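Local coordinates for aerotolerance-related membrane protein (Bacteroides fragilis, PDB 4JDU) that binds calcium through a von Willebrand factor type A domain of a membrane protein that is probably involved in aerotolerance, at residues G8-M12 / E46-V50; R110-T116 / I137-G143; I38-D43 / I70-L76. The protein carries 6 engineered substitutions. One frame throughout, in Å; residues are numbered along the deposited sequence.

Overall arrangement
From the N terminus, the chain enters strand 9-16, passes through helix 37-43 and returns in strand 49-55 to pair beside it, closing the loop of contact 1. Contact 3 crosses this loop: its first segment, 38-43, lies inside it, and its second, 70-76, comes after strand 59-66. V50 of contact 1 packs against V42 and A72 of contact 3, tying the helix pair to the sheet. Contact 2 follows in series, joining strands 109-116 and 138-143 across helix 125-134. Strand 109-116 also flanks strand 9-16, so contacts 1 and 2 share one sheet, where M12 bonds A111 and V113; the side chain of I115 packs on that of I38 in contact 3.

Contact 1. Residues G8-M12 / E46-V50; sequences GVEVM and ENDKV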
loop_
_atom_site.group_PDB
_atom_site.type_symbol
_atom_site.label_atom_id
_atom_site.label_comp_id
_atom_site.label_asym_id
_atom_site.label_seq_id
_atom_site.Cartn_x
_atom_site.Cartn_y
_atom_site.Cartn_z
ATOM N N GLY A 8 17.581 9.358 -10.344
ATOM C CA GLY A 8 16.260 9.373 -9.743
ATOM C C GLY A 8 15.374 8.236 -10.220
ATOM O O GLY A 8 15.502 7.770 -11.352
ATOM N N VAL A 9 14.478 7.788 -9.345
ATOM C CA VAL A 9 13.546 6.709 -9.651
ATOM C C VAL A 9 12.127 7.249 -9.530
ATOM O O VAL A 9 11.885 8.179 -8.766
ATOM C CB VAL A 9 13.743 5.537 -8.662
ATOM C CG1 VAL A 9 12.732 4.408 -8.894
ATOM C CG2 VAL A 9 15.158 5.013 -8.758
ATOM N N GLU A 10 11.190 6.693 -10.292
ATOM C CA GLU A 10 9.785 7.024 -10.106
ATOM C C GLU A 10 9.153 5.977 -9.200
ATOM O O GLU A 10 9.316 4.776 -9.426
ATOM C CB GLU A 10 9.049 7.094 -11.448
ATOM C CG GLU A 10 9.514 8.250 -12.313
ATOM C CD GLU A 10 8.680 8.427 -13.559
ATOM O OE1 GLU A 10 7.662 7.717 -13.707
ATOM O OE2 GLU A 10 9.048 9.281 -14.394
ATOM N N VAL A 11 8.456 6.428 -8.160
ATOM C CA VAL A 11 7.867 5.511 -7.190
ATOM C C VAL A 11 6.363 5.732 -7.099
ATOM O O VAL A 11 5.912 6.830 -6.770
ATOM C CB VAL A 11 8.486 5.707 -5.785
ATOM C CG1 VAL A 11 7.859 4.742 -4.775
ATOM C CG2 VAL A 11 9.995 5.521 -5.841
HETATM N N MSE A 12 5.580 4.701 -7.396
HETATM C CA MSE A 12 4.138 4.802 -7.235
HETATM C C MSE A 12 3.709 4.044 -5.996
HETATM O O MSE A 12 3.869 2.816 -5.905
HETATM C CB MSE A 12 3.388 4.269 -8.459
HETATM C CG MSE A 12 1.885 4.284 -8.281
HETATM SE SE MSE A 12 1.197 6.078 -7.958
HETATM C CE MSE A 12 1.755 6.915 -9.607
ATOM N N GLU A 46 15.067 12.574 -2.455
ATOM C CA GLU A 46 15.843 13.713 -2.926
ATOM C C GLU A 46 15.679 13.928 -4.431
ATOM O O GLU A 46 15.318 15.022 -4.872
ATOM C CB GLU A 46 17.318 13.536 -2.565
ATOM C CG GLU A 46 17.789 12.091 -2.540
ATOM N N ASN A 47 15.936 12.881 -5.211
ATOM C CA ASN A 47 15.929 12.981 -6.670
ATOM C C ASN A 47 14.744 12.267 -7.306
ATOM O O ASN A 47 14.483 12.413 -8.503
ATOM C CB ASN A 47 17.225 12.401 -7.239
ATOM C CG ASN A 47 18.456 13.021 -6.619
ATOM O OD1 ASN A 47 18.619 14.241 -6.623
ATOM N ND2 ASN A 47 19.327 12.185 -6.068
ATOM N N ASP A 48 14.029 11.499 -6.496
ATOM C CA ASP A 48 12.958 10.657 -6.998
ATOM C C ASP A 48 11.680 11.445 -7.264
ATOM O O ASP A 48 11.543 12.592 -6.835
ATOM C CB ASP A 48 12.688 9.525 -6.005
ATOM C CG ASP A 48 13.931 8.715 -5.702
ATOM O OD1 ASP A 48 14.749 8.531 -6.626
ATOM O OD2 ASP A 48 14.094 8.268 -4.546
ATOM N N LYS A 49 10.760 10.825 -7.997
ATOM C CA LYS A 49 9.405 11.340 -8.140
ATOM C C LYS A 49 8.459 10.349 -7.488
ATOM O O LYS A 49 8.729 9.144 -7.464
ATOM C CB LYS A 49 9.048 11.527 -9.614
ATOM C CG LYS A 49 9.833 12.633 -10.297
ATOM C CD LYS A 49 9.408 12.786 -11.750
ATOM C CE LYS A 49 10.241 13.838 -12.472
ATOM N NZ LYS A 49 9.882 13.926 -13.916
ATOM N N VAL A 50 7.354 10.845 -6.941
ATOM C CA VAL A 50 6.415 9.976 -6.246
ATOM C C VAL A 50 4.974 10.253 -6.667
ATOM O O VAL A 50 4.598 11.393 -6.960
ATOM C CB VAL A 50 6.556 10.105 -4.701
ATOM C CG1 VAL A 50 6.156 11.498 -4.236
ATOM C CG2 VAL A 50 5.743 9.042 -3.974
HETATM O O HOH W 1 11.252 10.856 -14.044
#
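With CG held beside its backbone N (chi1 -56°), D48 turns its carboxylate back to V9, whose N-H it accepts through OD1. The bond between V9 N and D48 OD1 is 2.8 Å long and reaches the oxygen on its anti side, tilted 31° out of the carboxylate plane. A side-chain oxygen thus stands at the start of the ladder, before the backbone takes over: K49 N donates to V9 O at 3.0 Å, and V11 N to K49 O at 2.8 Å. This is the parallel pairing of two strands of the mixed sheet at the core of the von Willebrand factor type A fold, with strand 9-16 bonded along its other edge to strand 109-116. Near the end of the pairing, V50 CA lies 3.2 Å from V11 O in a CA-H...O contact. V50 CG2 rests 3.6 Å from the same V11 O. E10 and K49 emerge from the same face with nearly equal first torsions, but their charged ends stay 4.7 Å apart, E10 OE2 to K49 NZ. A water donates to E10 OE2 at 2.7 Å and weakly accepts from K49 NZ; the same E10 OE2 is hydrogen-bonded to T103 OG1.

Contact 2. Residues R110-T116 / I137-G143; sequences RAIVVIT and IQVNVLG
R110 lays its aliphatic chain against I137, CD coming within 3.8 Å of I137 CG1, and its carbonyl takes the first bond of the parallel ladder, a rather bent one from Q138 N. Its guanidinium turns elsewhere, with a weak ion pair to E10 and a weak bond to T103 O. A111 presents CB to the amide groups of Q138 and N140. Next, I112 N donates to Q138 O at 2.7 Å, almost in line with the carbonyl, and I112 CD1 slants over I137 CG2 at 3.7 Å. I112 O accepts N140 N, and more weakly N140 ND2 at 3.4 Å. That amide is steadied by a second bond, ND2 to Q138 OE1 at 3.0 Å, in which Q138 OE1 lies in the N140 amide plane while the nitrogen sits above the Q138 carbonyl plane; N140 OD1 accepts from I188 N, and Q138 NE2 donates to E205 OE2 and N186 O. These bonds fix the flip of two buried amides. V113 CG1 meets L142 CD1 at 3.8 Å, whereas V114, on the opposite face, sends CG2 to V139 CG1 at 4.0 Å and accepts L142 N through its carbonyl. I115 lies alongside L142, both side chains pointing the same way. T116 N donates to L142 O; a first torsion of -177° swings OG1 to the far side from the backbone N, where it bonds D16 OD2 and G118 N, while CG2 faces V141. The strands form a beta-alpha-beta crossover through helix 125-134. T116 ends near the calcium held by S18, S20 and T89, just before D117, a calcium-binding residue not ligating here; the site matches the MIDAS of von Willebrand factor type A domains.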
loop_
_atom_site.group_PDB
_atom_site.type_symbol
_atom_site.label_atom_id
_atom_site.label_comp_id
_atom_site.label_asym_id
_atom_site.label_seq_id
_atom_site.Cartn_x
_atom_site.Cartn_y
_atom_site.Cartn_z
ATOM N N ARG A 110 11.571 2.379 -12.250
ATOM C CA ARG A 110 10.174 2.457 -11.847
ATOM C C ARG A 110 9.916 1.427 -10.751
ATOM O O ARG A 110 10.240 0.247 -10.903
ATOM C CB ARG A 110 9.238 2.181 -13.028
ATOM C CG ARG A 110 9.426 3.054 -14.269
ATOM C CD ARG A 110 8.549 2.483 -15.400
ATOM N NE ARG A 110 8.541 3.148 -16.713
ATOM C CZ ARG A 110 8.651 4.455 -16.968
ATOM N NH1 ARG A 110 8.818 5.356 -16.005
ATOM N NH2 ARG A 110 8.602 4.865 -18.232
ATOM N N ALA A 111 9.331 1.873 -9.646
ATOM C CA ALA A 111 9.012 0.976 -8.536
ATOM C C ALA A 111 7.614 1.236 -8.018
ATOM O O ALA A 111 7.182 2.386 -7.917
ATOM C CB ALA A 111 10.022 1.142 -7.406
ATOM N N ILE A 112 6.911 0.157 -7.693
ATOM C CA ILE A 112 5.602 0.232 -7.060
ATOM C C ILE A 112 5.764 -0.214 -5.625
ATOM O O ILE A 112 6.462 -1.192 -5.354
ATOM C CB ILE A 112 4.586 -0.674 -7.778
ATOM C CG1 ILE A 112 4.398 -0.206 -9.228
ATOM C CG2 ILE A 112 3.255 -0.720 -7.019
ATOM C CD1 ILE A 112 3.575 -1.152 -10.077
ATOM N N VAL A 113 5.160 0.529 -4.702
ATOM C CA VAL A 113 5.175 0.142 -3.291
ATOM C C VAL A 113 3.742 -0.027 -2.817
ATOM O O VAL A 113 3.015 0.956 -2.654
ATOM C CB VAL A 113 5.902 1.188 -2.420
ATOM C CG1 VAL A 113 5.925 0.741 -0.953
ATOM C CG2 VAL A 113 7.324 1.423 -2.926
ATOM N N VAL A 114 3.327 -1.281 -2.659
ATOM C CA VAL A 114 1.989 -1.601 -2.171
ATOM C C VAL A 114 2.010 -1.649 -0.649
ATOM O O VAL A 114 2.841 -2.349 -0.071
ATOM C CB VAL A 114 1.499 -2.958 -2.719
ATOM C CG1 VAL A 114 0.069 -3.217 -2.292
ATOM C CG2 VAL A 114 1.596 -2.989 -4.247
ATOM N N ILE A 115 1.118 -0.888 -0.009
ATOM C CA ILE A 115 1.017 -0.848 1.452
ATOM C C ILE A 115 -0.363 -1.357 1.867
ATOM O O ILE A 115 -1.386 -0.751 1.555
ATOM C CB ILE A 115 1.287 0.568 1.994
ATOM C CG1 ILE A 115 2.587 1.098 1.377
ATOM C CG2 ILE A 115 1.376 0.560 3.505
ATOM C CD1 ILE A 115 2.989 2.467 1.846
ATOM N N THR A 116 -0.388 -2.496 2.553
ATOM C CA THR A 116 -1.626 -3.246 2.707
ATOM C C THR A 116 -1.507 -4.249 3.841
ATOM O O THR A 116 -0.403 -4.579 4.259
ATOM C CB THR A 116 -1.955 -4.008 1.384
ATOM O OG1 THR A 116 -3.204 -4.696 1.501
ATOM C CG2 THR A 116 -0.845 -5.024 1.030
ATOM N N ILE A 137 9.207 -3.176 -14.030
ATOM C CA ILE A 137 8.685 -2.379 -12.917
ATOM C C ILE A 137 8.628 -3.219 -11.649
ATOM O O ILE A 137 7.818 -4.146 -11.540
ATOM C CB ILE A 137 7.267 -1.834 -13.208
ATOM C CG1 ILE A 137 7.249 -0.964 -14.465
ATOM C CG2 ILE A 137 6.728 -1.055 -11.995
ATOM C CD1 ILE A 137 5.849 -0.587 -14.907
ATOM N N GLN A 138 9.491 -2.894 -10.691
ATOM C CA GLN A 138 9.562 -3.637 -9.433
ATOM C C GLN A 138 8.319 -3.430 -8.575
ATOM O O GLN A 138 7.792 -2.321 -8.483
ATOM C CB GLN A 138 10.788 -3.174 -8.649
ATOM C CG GLN A 138 10.918 -3.768 -7.258
ATOM C CD GLN A 138 12.112 -3.207 -6.519
ATOM O OE1 GLN A 138 12.144 -2.018 -6.181
ATOM N NE2 GLN A 138 13.113 -4.053 -6.279
ATOM N N VAL A 139 7.851 -4.503 -7.947
ATOM C CA VAL A 139 6.738 -4.393 -7.004
ATOM C C VAL A 139 7.176 -4.842 -5.616
ATOM O O VAL A 139 7.559 -6.000 -5.409
ATOM C CB VAL A 139 5.517 -5.220 -7.418
ATOM C CG1 VAL A 139 4.353 -4.946 -6.473
ATOM C CG2 VAL A 139 5.127 -4.928 -8.859
ATOM N N ASN A 140 7.125 -3.887 -4.691
ATOM C CA ASN A 140 7.461 -4.094 -3.287
ATOM C C ASN A 140 6.185 -4.091 -2.469
ATOM O O ASN A 140 5.198 -3.458 -2.840
ATOM C CB ASN A 140 8.372 -2.960 -2.806
ATOM C CG ASN A 140 9.627 -2.832 -3.649
ATOM O OD1 ASN A 140 10.520 -3.684 -3.582
ATOM N ND2 ASN A 140 9.706 -1.763 -4.449
ATOM N N VAL A 141 6.208 -4.784 -1.340
ATOM C CA VAL A 141 5.042 -4.818 -0.469
ATOM C C VAL A 141 5.422 -4.533 0.982
ATOM O O VAL A 141 6.334 -5.169 1.541
ATOM C CB VAL A 141 4.306 -6.175 -0.557
ATOM C CG1 VAL A 141 3.071 -6.161 0.329
ATOM C CG2 VAL A 141 3.917 -6.500 -2.001
ATOM N N LEU A 142 4.742 -3.553 1.576
ATOM C CA LEU A 142 4.879 -3.271 2.999
ATOM C C LEU A 142 3.606 -3.758 3.676
ATOM O O LEU A 142 2.507 -3.249 3.413
ATOM C CB LEU A 142 5.109 -1.780 3.254
ATOM C CG LEU A 142 6.222 -1.143 2.423
ATOM C CD1 LEU A 142 6.431 0.315 2.796
ATOM C CD2 LEU A 142 7.517 -1.931 2.535
ATOM N N GLY A 143 3.752 -4.780 4.516
ATOM C CA GLY A 143 2.612 -5.382 5.182
ATOM C C GLY A 143 2.385 -4.709 6.520
ATOM O O GLY A 143 3.299 -4.639 7.347
#

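Contact 3. Residues I38-D43 / I70-L76; sequences ISKLVD and ISAKMFL
The chain of K73 reaches across to V42 and D43, slanting past V42 and meeting the D43 side chain at about a right angle. The two helical segments run antiparallel, 175° between their directions and 9.4 Å between axes, as neighbours on one face of the central sheet of this alpha/beta von Willebrand factor type A fold. Toward the sheet the packing is apolar. L76 sets both methyls against the first turn of 38-43: CD2 sits 3.9 Å from I38 CG2, crossing that side chain at a slant, while CD1 also reaches the backbone N and CB of S39. One turn along, V42 CG1 faces the small A72 CB at 4.2 Å; on the sheet side, I38 and L76 both touch M52 of strand 49-55, and V42 touches V50. At the outer side the contact becomes polar. K73 bends at its second and third torsions (chi2 -140°, chi3 -53°), which folds the chain across S39 and V42 and carries NZ to the carboxylate. S39 OG stands 3.2 Å from K73 CD, and V42 CG2 presses tightly on K73 CG at 3.5 Å. The aliphatic part of the lysine thereby spans the gap between the helices before its charge is met, and the neighbouring carboxylate probably helps to keep the amine protonated. K73 NZ closes the salt bridge on D43 OD2 at 2.7 Å, using the syn lone pair of that oxygen.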
loop_
_atom_site.group_PDB
_atom_site.type_symbol
_atom_site.label_atom_id
_atom_site.label_comp_id
_atom_site.label_asym_id
_atom_site.label_seq_id
_atom_site.Cartn_x
_atom_site.Cartn_y
_atom_site.Cartn_z
ATOM N N ILE A 38 4.434 6.541 4.700
ATOM C CA ILE A 38 4.482 7.260 3.425
ATOM C C ILE A 38 5.094 8.639 3.623
ATOM O O ILE A 38 5.935 9.078 2.828
ATOM C CB ILE A 38 3.090 7.375 2.812
ATOM C CG1 ILE A 38 2.600 5.985 2.407
ATOM C CG2 ILE A 38 3.111 8.280 1.576
ATOM C CD1 ILE A 38 1.155 5.945 2.034
ATOM N N SER A 39 4.691 9.310 4.696
ATOM C CA SER A 39 5.252 10.612 5.034
ATOM C C SER A 39 6.770 10.542 5.217
ATOM O O SER A 39 7.509 11.384 4.692
ATOM C CB SER A 39 4.587 11.151 6.299
ATOM O OG SER A 39 5.031 12.465 6.588
ATOM N N LYS A 40 7.238 9.538 5.954
ATOM C CA LYS A 40 8.676 9.362 6.154
ATOM C C LYS A 40 9.364 9.057 4.837
ATOM O O LYS A 40 10.446 9.579 4.549
ATOM C CB LYS A 40 8.963 8.231 7.152
ATOM C CG LYS A 40 8.412 8.473 8.535
ATOM C CD LYS A 40 8.637 9.917 8.935
ATOM C CE LYS A 40 8.001 10.241 10.271
ATOM N NZ LYS A 40 8.244 11.668 10.628
ATOM N N LEU A 41 8.724 8.204 4.047
ATOM C CA LEU A 41 9.269 7.764 2.766
ATOM C C LEU A 41 9.526 8.942 1.832
ATOM O O LEU A 41 10.611 9.056 1.248
ATOM C CB LEU A 41 8.319 6.750 2.119
ATOM C CG LEU A 41 8.736 6.108 0.797
ATOM C CD1 LEU A 41 10.115 5.516 0.930
ATOM C CD2 LEU A 41 7.741 5.034 0.416
ATOM N N VAL A 42 8.543 9.827 1.702
ATOM C CA VAL A 42 8.704 10.986 0.826
ATOM C C VAL A 42 9.677 12.024 1.393
ATOM O O VAL A 42 10.415 12.660 0.628
ATOM C CB VAL A 42 7.357 11.648 0.448
ATOM C CG1 VAL A 42 6.427 10.637 -0.192
ATOM C CG2 VAL A 42 6.707 12.290 1.650
ATOM N N ASP A 43 9.695 12.193 2.719
ATOM C CA ASP A 43 10.617 13.141 3.350
ATOM C C ASP A 43 12.057 12.675 3.178
ATOM O O ASP A 43 12.993 13.473 3.262
ATOM C CB ASP A 43 10.302 13.340 4.842
ATOM C CG ASP A 43 9.219 14.381 5.087
ATOM O OD1 ASP A 43 8.839 15.087 4.131
ATOM O OD2 ASP A 43 8.763 14.505 6.247
ATOM N N ILE A 70 6.002 17.400 -0.833
ATOM C CA ILE A 70 5.185 17.969 0.229
ATOM C C ILE A 70 3.704 17.806 -0.100
ATOM O O ILE A 70 2.890 17.530 0.781
ATOM C CB ILE A 70 5.542 19.445 0.479
ATOM C CG1 ILE A 70 7.031 19.580 0.819
ATOM C CG2 ILE A 70 4.700 20.005 1.605
ATOM C CD1 ILE A 70 7.468 18.660 1.964
ATOM N N SER A 71 3.354 17.972 -1.370
ATOM C CA SER A 71 1.978 17.742 -1.795
ATOM C C SER A 71 1.510 16.338 -1.436
ATOM O O SER A 71 0.379 16.142 -0.996
ATOM C CB SER A 71 1.837 17.959 -3.297
ATOM O OG SER A 71 0.514 17.659 -3.715
ATOM N N ALA A 72 2.384 15.355 -1.629
ATOM C CA ALA A 72 2.072 13.977 -1.271
ATOM C C ALA A 72 1.698 13.876 0.199
ATOM O O ALA A 72 0.696 13.254 0.545
ATOM C CB ALA A 72 3.248 13.062 -1.596
ATOM N N LYS A 73 2.498 14.496 1.063
ATOM C CA LYS A 73 2.215 14.476 2.495
ATOM C C LYS A 73 0.850 15.074 2.795
ATOM O O LYS A 73 0.144 14.608 3.686
ATOM C CB LYS A 73 3.287 15.232 3.287
ATOM C CG LYS A 73 4.693 14.728 3.054
ATOM C CD LYS A 73 5.532 14.680 4.331
ATOM C CE LYS A 73 5.537 16.002 5.074
ATOM N NZ LYS A 73 6.601 16.065 6.134
HETATM N N MSE A 74 0.479 16.103 2.041
HETATM C CA MSE A 74 -0.800 16.779 2.248
HETATM C C MSE A 74 -2.012 15.913 1.878
HETATM O O MSE A 74 -3.036 15.939 2.569
HETATM C CB MSE A 74 -0.807 18.117 1.508
HETATM C CG MSE A 74 0.271 19.078 2.006
HETATM SE SE MSE A 74 -0.002 19.583 3.876
HETATM C CE MSE A 74 1.172 18.310 4.774
ATOM N N PHE A 75 -1.891 15.132 0.811
ATOM C CA PHE A 75 -2.937 14.184 0.441
ATOM C C PHE A 75 -3.218 13.174 1.562
ATOM O O PHE A 75 -4.361 12.763 1.767
ATOM C CB PHE A 75 -2.564 13.452 -0.854
ATOM C CG PHE A 75 -2.972 14.178 -2.113
ATOM C CD1 PHE A 75 -2.246 15.268 -2.578
ATOM C CD2 PHE A 75 -4.070 13.746 -2.839
ATOM C CE1 PHE A 75 -2.619 15.924 -3.740
ATOM C CE2 PHE A 75 -4.449 14.397 -4.001
ATOM C CZ PHE A 75 -3.726 15.486 -4.449
ATOM N N LEU A 76 -2.182 12.772 2.294
ATOM C CA LEU A 76 -2.383 11.854 3.418
ATOM C C LEU A 76 -3.413 12.360 4.432
ATOM O O LEU A 76 -4.224 11.580 4.925
ATOM C CB LEU A 76 -1.057 11.569 4.131
ATOM C CG LEU A 76 0.017 10.905 3.273
ATOM C CD1 LEU A 76 1.344 10.893 4.041
ATOM C CD2 LEU A 76 -0.399 9.491 2.892
#